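Local coordinates for thiamine pyrophosphokinase (Candida albicans, PDB 2G9Z), which catalyses the magnesium-dependent transfer of a pyrophosphate group from ATP to thiamine, yielding the cofactor thiamine pyrophosphate, at residues Val134-Tyr137 with Tyr138-His141; Lys158-His161 with Cys162-His166; Ile78-Trp81 with Lys82-Ile86; Ser179-Glu182 with Val183-Leu186. All coordinates share one frame; numbering follows the deposited sequence.

Contact 1: Val134-Tyr137 with Tyr138-His141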
# COMPACT_ATOMS: atom_id res chain seq x y z
N VAL A 134 28.46 -2.68 -4.67
CA VAL A 134 27.67 -1.96 -5.65
C VAL A 134 28.08 -0.50 -5.63
O VAL A 134 28.32 0.11 -6.67
CB VAL A 134 26.16 -2.07 -5.33
CG1 VAL A 134 25.35 -1.15 -6.23
CG2 VAL A 134 25.71 -3.52 -5.51
N LYS A 135 28.18 0.05 -4.42
CA LYS A 135 28.56 1.44 -4.22
C LYS A 135 29.86 1.73 -4.96
O LYS A 135 29.93 2.63 -5.79
CB LYS A 135 28.70 1.72 -2.73
CG LYS A 135 29.15 3.12 -2.37
CD LYS A 135 29.16 3.31 -0.86
CE LYS A 135 29.98 2.22 -0.17
NZ LYS A 135 29.91 2.30 1.32
N THR A 136 30.90 0.95 -4.66
CA THR A 136 32.19 1.14 -5.30
C THR A 136 32.07 0.95 -6.81
O THR A 136 32.68 1.69 -7.59
CB THR A 136 33.25 0.18 -4.72
OG1 THR A 136 32.78 -1.17 -4.83
CG2 THR A 136 33.51 0.50 -3.26
N TYR A 137 31.27 -0.02 -7.24
CA TYR A 137 31.10 -0.28 -8.66
C TYR A 137 30.62 0.96 -9.42
O TYR A 137 31.27 1.39 -10.38
CB TYR A 137 30.09 -1.41 -8.90
CG TYR A 137 29.85 -1.65 -10.37
CD1 TYR A 137 30.74 -2.43 -11.12
CD2 TYR A 137 28.78 -1.06 -11.03
CE1 TYR A 137 30.56 -2.60 -12.50
CE2 TYR A 137 28.60 -1.22 -12.40
CZ TYR A 137 29.49 -1.99 -13.13
OH TYR A 137 29.32 -2.14 -14.49
N TYR A 138 29.49 1.52 -9.00
CA TYR A 138 28.96 2.70 -9.67
C TYR A 138 29.79 3.95 -9.42
O TYR A 138 29.85 4.83 -10.27
CB TYR A 138 27.49 2.93 -9.26
CG TYR A 138 26.58 1.89 -9.87
CD1 TYR A 138 26.46 1.77 -11.26
CD2 TYR A 138 25.88 0.99 -9.07
CE1 TYR A 138 25.66 0.78 -11.83
CE2 TYR A 138 25.08 -0.00 -9.63
CZ TYR A 138 24.98 -0.10 -11.01
OH TYR A 138 24.22 -1.10 -11.57
N GLU A 139 30.43 4.04 -8.26
CA GLU A 139 31.29 5.18 -7.97
C GLU A 139 32.42 5.15 -9.02
O GLU A 139 32.81 6.18 -9.55
CB GLU A 139 31.90 5.10 -6.56
CG GLU A 139 30.88 5.11 -5.43
CD GLU A 139 31.52 5.11 -4.04
OE1 GLU A 139 32.41 4.27 -3.79
OE2 GLU A 139 31.12 5.94 -3.20
N SER A 140 32.91 3.95 -9.32
CA SER A 140 33.99 3.80 -10.29
C SER A 140 33.52 3.98 -11.73
O SER A 140 34.33 3.95 -12.66
CB SER A 140 34.67 2.44 -10.13
OG SER A 140 33.82 1.38 -10.52
N HIS A 141 32.21 4.17 -11.91
CA HIS A 141 31.69 4.36 -13.25
C HIS A 141 31.10 5.74 -13.51
O HIS A 141 30.46 5.97 -14.53
CB HIS A 141 30.66 3.28 -13.60
CG HIS A 141 31.27 2.01 -14.09
ND1 HIS A 141 31.79 1.05 -13.25
CD2 HIS A 141 31.47 1.54 -15.35
CE1 HIS A 141 32.28 0.05 -13.96
NE2 HIS A 141 32.10 0.33 -15.24

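Contact 2: Lys158-His161 with Cys162-His166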
# COMPACT_ATOMS: atom_id res chain seq x y z
N LYS A 158 14.98 12.50 -0.33
CA LYS A 158 16.31 13.03 -0.64
C LYS A 158 16.56 12.92 -2.14
O LYS A 158 17.17 13.81 -2.74
CB LYS A 158 17.38 12.26 0.14
CG LYS A 158 17.32 12.52 1.64
CD LYS A 158 18.12 11.50 2.43
CE LYS A 158 18.00 11.77 3.92
NZ LYS A 158 18.72 10.77 4.75
N SER A 159 16.09 11.84 -2.75
CA SER A 159 16.26 11.64 -4.19
C SER A 159 15.44 12.64 -5.00
O SER A 159 15.91 13.17 -6.01
CB SER A 159 15.86 10.21 -4.60
OG SER A 159 16.78 9.26 -4.08
N ILE A 160 14.20 12.88 -4.57
CA ILE A 160 13.34 13.83 -5.26
C ILE A 160 14.00 15.21 -5.23
O ILE A 160 14.04 15.92 -6.23
CB ILE A 160 11.94 13.92 -4.60
CG1 ILE A 160 11.16 12.62 -4.84
CG2 ILE A 160 11.17 15.12 -5.15
CD1 ILE A 160 10.86 12.34 -6.31
N HIS A 161 14.51 15.59 -4.06
CA HIS A 161 15.18 16.87 -3.91
C HIS A 161 16.37 16.95 -4.86
O HIS A 161 16.63 18.00 -5.46
CB HIS A 161 15.65 17.05 -2.47
CG HIS A 161 14.58 17.57 -1.55
ND1 HIS A 161 14.62 17.39 -0.19
CD2 HIS A 161 13.45 18.26 -1.81
CE1 HIS A 161 13.56 17.95 0.36
NE2 HIS A 161 12.83 18.49 -0.61
N CYS A 162 17.10 15.85 -4.97
CA CYS A 162 18.25 15.80 -5.87
C CYS A 162 17.77 16.02 -7.30
O CYS A 162 18.42 16.72 -8.08
CB CYS A 162 18.95 14.44 -5.75
SG CYS A 162 20.15 14.11 -7.05
N ILE A 163 16.64 15.41 -7.64
CA ILE A 163 16.08 15.54 -8.99
C ILE A 163 15.66 16.98 -9.26
O ILE A 163 15.94 17.53 -10.32
CB ILE A 163 14.85 14.61 -9.16
CG1 ILE A 163 15.32 13.16 -9.25
CG2 ILE A 163 14.04 15.01 -10.40
CD1 ILE A 163 14.22 12.12 -9.12
N GLN A 164 14.98 17.58 -8.29
CA GLN A 164 14.53 18.96 -8.43
C GLN A 164 15.72 19.90 -8.52
O GLN A 164 15.73 20.82 -9.34
CB GLN A 164 13.64 19.34 -7.25
CG GLN A 164 12.26 18.71 -7.31
CD GLN A 164 11.38 19.14 -6.16
OE1 GLN A 164 11.61 18.77 -5.01
NE2 GLN A 164 10.36 19.94 -6.47
N LEU A 165 16.72 19.66 -7.68
CA LEU A 165 17.92 20.49 -7.68
C LEU A 165 18.71 20.32 -8.97
O LEU A 165 19.29 21.28 -9.48
CB LEU A 165 18.79 20.16 -6.46
CG LEU A 165 18.22 20.68 -5.14
CD1 LEU A 165 19.04 20.17 -3.97
CD2 LEU A 165 18.20 22.20 -5.16
N HIS A 166 18.74 19.11 -9.50
CA HIS A 166 19.46 18.84 -10.75
C HIS A 166 18.98 19.74 -11.88
O HIS A 166 19.78 20.34 -12.59
CB HIS A 166 19.29 17.39 -11.18
CG HIS A 166 19.69 17.14 -12.61
ND1 HIS A 166 20.99 16.87 -12.98
CD2 HIS A 166 18.96 17.15 -13.75
CE1 HIS A 166 21.05 16.73 -14.29
NE2 HIS A 166 19.83 16.90 -14.78

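Contact 3: Ile78-Trp81 with Lys82-Ile86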
# COMPACT_ATOMS: atom_id res chain seq x y z
N ILE A 78 15.47 -1.67 -19.28
CA ILE A 78 16.15 -1.06 -20.42
C ILE A 78 15.26 -0.18 -21.30
O ILE A 78 15.68 0.89 -21.73
CB ILE A 78 16.85 -2.13 -21.29
CG1 ILE A 78 18.15 -2.58 -20.62
CG2 ILE A 78 17.17 -1.57 -22.67
CD1 ILE A 78 17.98 -3.09 -19.20
N SER A 79 14.04 -0.63 -21.56
CA SER A 79 13.13 0.15 -22.40
C SER A 79 12.80 1.49 -21.74
O SER A 79 12.77 2.53 -22.40
CB SER A 79 11.83 -0.63 -22.64
OG SER A 79 12.10 -1.88 -23.26
N LEU A 80 12.55 1.45 -20.43
CA LEU A 80 12.21 2.66 -19.68
C LEU A 80 13.43 3.57 -19.61
O LEU A 80 13.34 4.77 -19.89
CB LEU A 80 11.76 2.28 -18.27
CG LEU A 80 10.63 3.10 -17.64
CD1 LEU A 80 10.53 2.75 -16.16
CD2 LEU A 80 10.87 4.58 -17.82
N TRP A 81 14.56 2.99 -19.23
CA TRP A 81 15.82 3.72 -19.11
C TRP A 81 16.10 4.54 -20.36
O TRP A 81 16.39 5.73 -20.29
CB TRP A 81 16.96 2.73 -18.87
CG TRP A 81 18.31 3.35 -18.59
CD1 TRP A 81 19.08 4.08 -19.44
CD2 TRP A 81 19.06 3.25 -17.37
NE1 TRP A 81 20.26 4.44 -18.84
CE2 TRP A 81 20.27 3.94 -17.56
CE3 TRP A 81 18.82 2.63 -16.13
CZ2 TRP A 81 21.25 4.04 -16.56
CZ3 TRP A 81 19.79 2.73 -15.13
CH2 TRP A 81 20.99 3.43 -15.36
N LYS A 82 15.99 3.89 -21.52
CA LYS A 82 16.25 4.55 -22.79
C LYS A 82 15.33 5.72 -23.09
O LYS A 82 15.58 6.50 -24.01
CB LYS A 82 16.17 3.52 -23.93
CG LYS A 82 17.31 2.50 -23.91
CD LYS A 82 17.24 1.55 -25.10
CE LYS A 82 18.49 0.68 -25.18
NZ LYS A 82 18.52 -0.18 -26.39
N LYS A 83 14.26 5.85 -22.31
CA LYS A 83 13.32 6.95 -22.51
C LYS A 83 13.54 8.05 -21.48
O LYS A 83 12.89 9.09 -21.52
CB LYS A 83 11.89 6.44 -22.42
CG LYS A 83 11.48 5.52 -23.56
CD LYS A 83 10.07 5.00 -23.38
CE LYS A 83 9.63 4.16 -24.56
NZ LYS A 83 9.56 4.96 -25.81
N CYS A 84 14.47 7.81 -20.56
CA CYS A 84 14.75 8.78 -19.52
C CYS A 84 16.04 9.56 -19.69
O CYS A 84 17.08 9.02 -20.09
CB CYS A 84 14.75 8.10 -18.15
SG CYS A 84 13.13 7.45 -17.68
N GLU A 85 15.95 10.84 -19.36
CA GLU A 85 17.05 11.79 -19.45
C GLU A 85 18.03 11.59 -18.29
O GLU A 85 19.24 11.57 -18.47
CB GLU A 85 16.47 13.20 -19.43
CG GLU A 85 17.46 14.33 -19.46
CD GLU A 85 16.76 15.66 -19.65
OE1 GLU A 85 15.86 15.98 -18.84
OE2 GLU A 85 17.11 16.39 -20.60
N ILE A 86 17.47 11.43 -17.09
CA ILE A 86 18.27 11.23 -15.88
C ILE A 86 17.75 10.03 -15.10
O ILE A 86 16.54 9.80 -15.04
CB ILE A 86 18.20 12.49 -14.97
CG1 ILE A 86 19.02 13.63 -15.58
CG2 ILE A 86 18.68 12.16 -13.57
CD1 ILE A 86 20.51 13.41 -15.54

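Contact 4: Ser179-Glu182 with Val183-Leu186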
# COMPACT_ATOMS: atom_id res chain seq x y z
N SER A 179 30.30 19.10 -1.83
CA SER A 179 30.47 20.07 -0.76
C SER A 179 29.18 20.56 -0.10
O SER A 179 29.20 21.55 0.63
CB SER A 179 31.28 21.28 -1.26
OG SER A 179 32.64 20.93 -1.41
N ILE A 180 28.06 19.88 -0.36
CA ILE A 180 26.81 20.27 0.27
C ILE A 180 26.84 19.65 1.66
O ILE A 180 27.63 18.74 1.91
CB ILE A 180 25.57 19.73 -0.47
CG1 ILE A 180 25.51 18.20 -0.35
CG2 ILE A 180 25.62 20.15 -1.92
CD1 ILE A 180 24.18 17.62 -0.79
N ASP A 181 26.00 20.14 2.56
CA ASP A 181 25.99 19.59 3.91
C ASP A 181 25.67 18.10 3.86
O ASP A 181 24.78 17.67 3.13
CB ASP A 181 24.96 20.33 4.77
CG ASP A 181 25.00 19.91 6.22
OD1 ASP A 181 24.58 18.77 6.52
OD2 ASP A 181 25.46 20.71 7.06
N GLU A 182 26.43 17.32 4.64
CA GLU A 182 26.31 15.87 4.70
C GLU A 182 25.07 15.30 5.39
O GLU A 182 24.74 14.13 5.21
CB GLU A 182 27.55 15.28 5.38
CG GLU A 182 28.83 15.46 4.60
CD GLU A 182 30.04 14.98 5.38
OE1 GLU A 182 29.98 13.86 5.93
OE2 GLU A 182 31.05 15.72 5.44
N VAL A 183 24.40 16.12 6.19
CA VAL A 183 23.21 15.66 6.89
C VAL A 183 21.96 15.89 6.05
O VAL A 183 21.27 14.95 5.66
CB VAL A 183 23.06 16.37 8.25
CG1 VAL A 183 21.80 15.89 8.97
CG2 VAL A 183 24.29 16.10 9.11
N ASP A 184 21.68 17.15 5.75
CA ASP A 184 20.50 17.48 4.96
C ASP A 184 20.76 18.62 3.98
O ASP A 184 19.91 19.49 3.80
CB ASP A 184 19.34 17.82 5.90
CG ASP A 184 19.72 18.86 6.94
OD1 ASP A 184 20.93 19.12 7.11
OD2 ASP A 184 18.81 19.41 7.59
N GLY A 185 21.93 18.60 3.36
CA GLY A 185 22.29 19.64 2.41
C GLY A 185 21.29 19.78 1.28
O GLY A 185 20.96 20.90 0.87
N LEU A 186 20.80 18.66 0.76
CA LEU A 186 19.82 18.71 -0.33
C LEU A 186 18.56 19.45 0.12
O LEU A 186 18.05 20.31 -0.60
CB LEU A 186 19.44 17.30 -0.78
CG LEU A 186 20.52 16.44 -1.44
CD1 LEU A 186 19.93 15.06 -1.78
CD2 LEU A 186 21.03 17.13 -2.71

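Contact 1: Val134-Tyr137 with Tyr138-His141
An aromatic cluster of Tyr137, Tyr138 and His141 finishes helix 132-139, the helix of the beta-alpha-beta unit formed with strands 122-125 and 144-147. Tyr137 is the middle member. Its ring edge is directed at the face of Tyr138 in a T-shaped pair, planes at 87°, with Tyr137 CE2 3.6 Å from Tyr138 CE1. On one of its faces the imidazole of His141 lies in an offset stack, the two ring centroids 4.4 Å apart. The torsion of Tyr137 explains this double use: with CG opposite the backbone N (chi1 178°), the ring leans past its own carbonyl toward the following turn. Aliphatic Val134 suits the inner side, where its CG1 runs alongside Tyr138 and meets CD2 at 3.6 Å, while Val134 also touches helix 93-100. Outside the stretch, Tyr98 of that helix makes an edge-to-face pair with Tyr137. The backbone is still helical here, Tyr138 N donating to Val134 O at 3.0 Å and Ser140 N to Thr136 O at 2.9 Å. Past the last helical residue, side chains with donors suit the helix end, where they can bond to a carbonyl. Tyr137 O is gripped from opposite faces of its carbonyl plane: Ser140 OG donates at 2.6 Å, and His141 ND1 donates at 2.9 Å with an N-H...O angle of 163°, a bond in the imidazole plane that helps fix the rotation of that ring.

Contact 2: Lys158-His161 with Cys162-His166
The closely packed part of helix 155-170 is where Leu165 folds over the backbone carbonyl of His161. Leu165 N donates to His161 O at 2.8 Å, and Leu165 CG sits 3.1 Å from the same oxygen, so the side chain closes down on the carbonyl. Ile163 does likewise over Ser159 O, its CG1 3.3 Å from that oxygen. Its first torsion (chi1 -72°) turns CG1 back toward the preceding turn. Ile160 CD1 and Ile163 CD1, both buried, are a more distant apolar pair at 4.4 Å.

The partly exposed side is looser. Gln164 OE1 lies at the edge of the His161 ring, 3.7 Å from CD2, with amide and imidazole planes only 6° apart, and it also touches Ile160 CG2 at 3.7 Å. Polar side chains suit this partly exposed side.

At the N-terminal end, Lys158 points away from the next turn. Its NZ is hydrogen-bonded to Gln148 O and Ser150 O, and it belongs with Asp155 to a magnesium site. Around the helix, Ser159 and Cys162 rest on strand 122-125, Ser159 and Ile163 on strand 86-90, and Leu165 and Gln164 against helix 185-195, where the ring of Trp190 also meets His161.

Contact 3: Ile78-Trp81 with Lys82-Ile86
The indole of Trp81 has Lys82 N at its edge, near the ring plane and 3.7 Å from Trp81 CD1. Beyond the stretch, Tyr118 meets it edge-to-face and Leu97 of helix 93-100 touches it. A chi1 of -174° sets the indole beside its own carbonyl carbon, which brings the ring edge up to the next amide. Here helix 77-81 ends and the chain turns toward strand 86-90. Lys82 N donates to Ile78 O at 3.0 Å in the ordinary helical way, but Lys83 N reaches back only to Leu80 O, at 2.8 Å. Cys84 N then closes a type I beta turn on Trp81 O, also at 2.8 Å. In these last two bonds the donor stands more than 50° out of the carbonyl plane, consistent with tighter winding at the helix end.

Leu80 CD2 meets Cys84 SG at 3.7 Å, apolar residues that also rest on strand 64-68. Outside, the aliphatic part of Lys82 lies across Ile78, CE 3.6 Å from CG2, and Lys83 CG is 3.5 Å from Ser79 O. Their methylenes thus pack while the ammonium ends suit the surface, their positive charges probably favourable beside the partial negative charge of the helix C terminus.

Contact 4: Ser179-Glu182 with Val183-Leu186
Asp181 OD1 is gripped by two successive backbone amides, Val183 N at 2.7 Å and, more weakly, Asp184 N at 3.4 Å. The first bond makes an Asx turn, leading the chain into helix 185-195. Val183 N approaches nearly along the C-O axis of the carboxylate, with an N-H...O angle of 157°. Aspartate suits this place because its side chain is short and, at a chi1 of -174°, lies on the carbonyl side of its own residue, where an oxygen can meet the amides ahead. Val183 points the same way, its CB 3.3 Å from Asp181 OD1.

Asp184 occupies the N-cap position, but its carboxylate makes no capping bond. Its OD1 instead stands 3.7 Å from Asp181 OD1, and this crowding of like charge may raise the pKa of one of them. Lys188 of the helix, in long, weak ion pairs to both carboxylates, probably eases it.

Gly185 opens the helix. A side chain here would run into Asp181 O and press on Ile180 CB, which is why glycine fits. Gly185 N makes a weak bond to Asp181 O at 3.0 Å and an angle of 131°, while Asp181 CB comes within 3.6 Å of Gly185 CA. Backbone hydrogen bonds pair Glu182 with Ser149 and Val183 with Ser150, holding the turn against the loop that follows strand 144-147.

On the apolar side, Ile180 and Leu186 both lie on Ile146 of that strand. The two side chains cross at an angle, Ile180 CD1 3.7 Å from Leu186 CD2.

From the N terminus the order is contact 3, contact 1, contact 2 and contact 4. All are local and in series, so none nests within or crosses another. Contact 3 closes the turn from helix 77-81 into strand 86-90, and contact 1 finishes helix 132-139 before strand 144-147. Contact 2 is a mid-helix stretch of 155-170, whereas contact 4 closes the turn that starts helix 185-195. Contact 2 links its neighbours: His166 NE2 lies 3.5 Å from Ile86 CG1 of contact 3, and Leu165 CD1 lies 3.5 Å from Leu186 O of contact 4. Contact 1 stays apart, about 6 Å at its nearest atoms from contact 3.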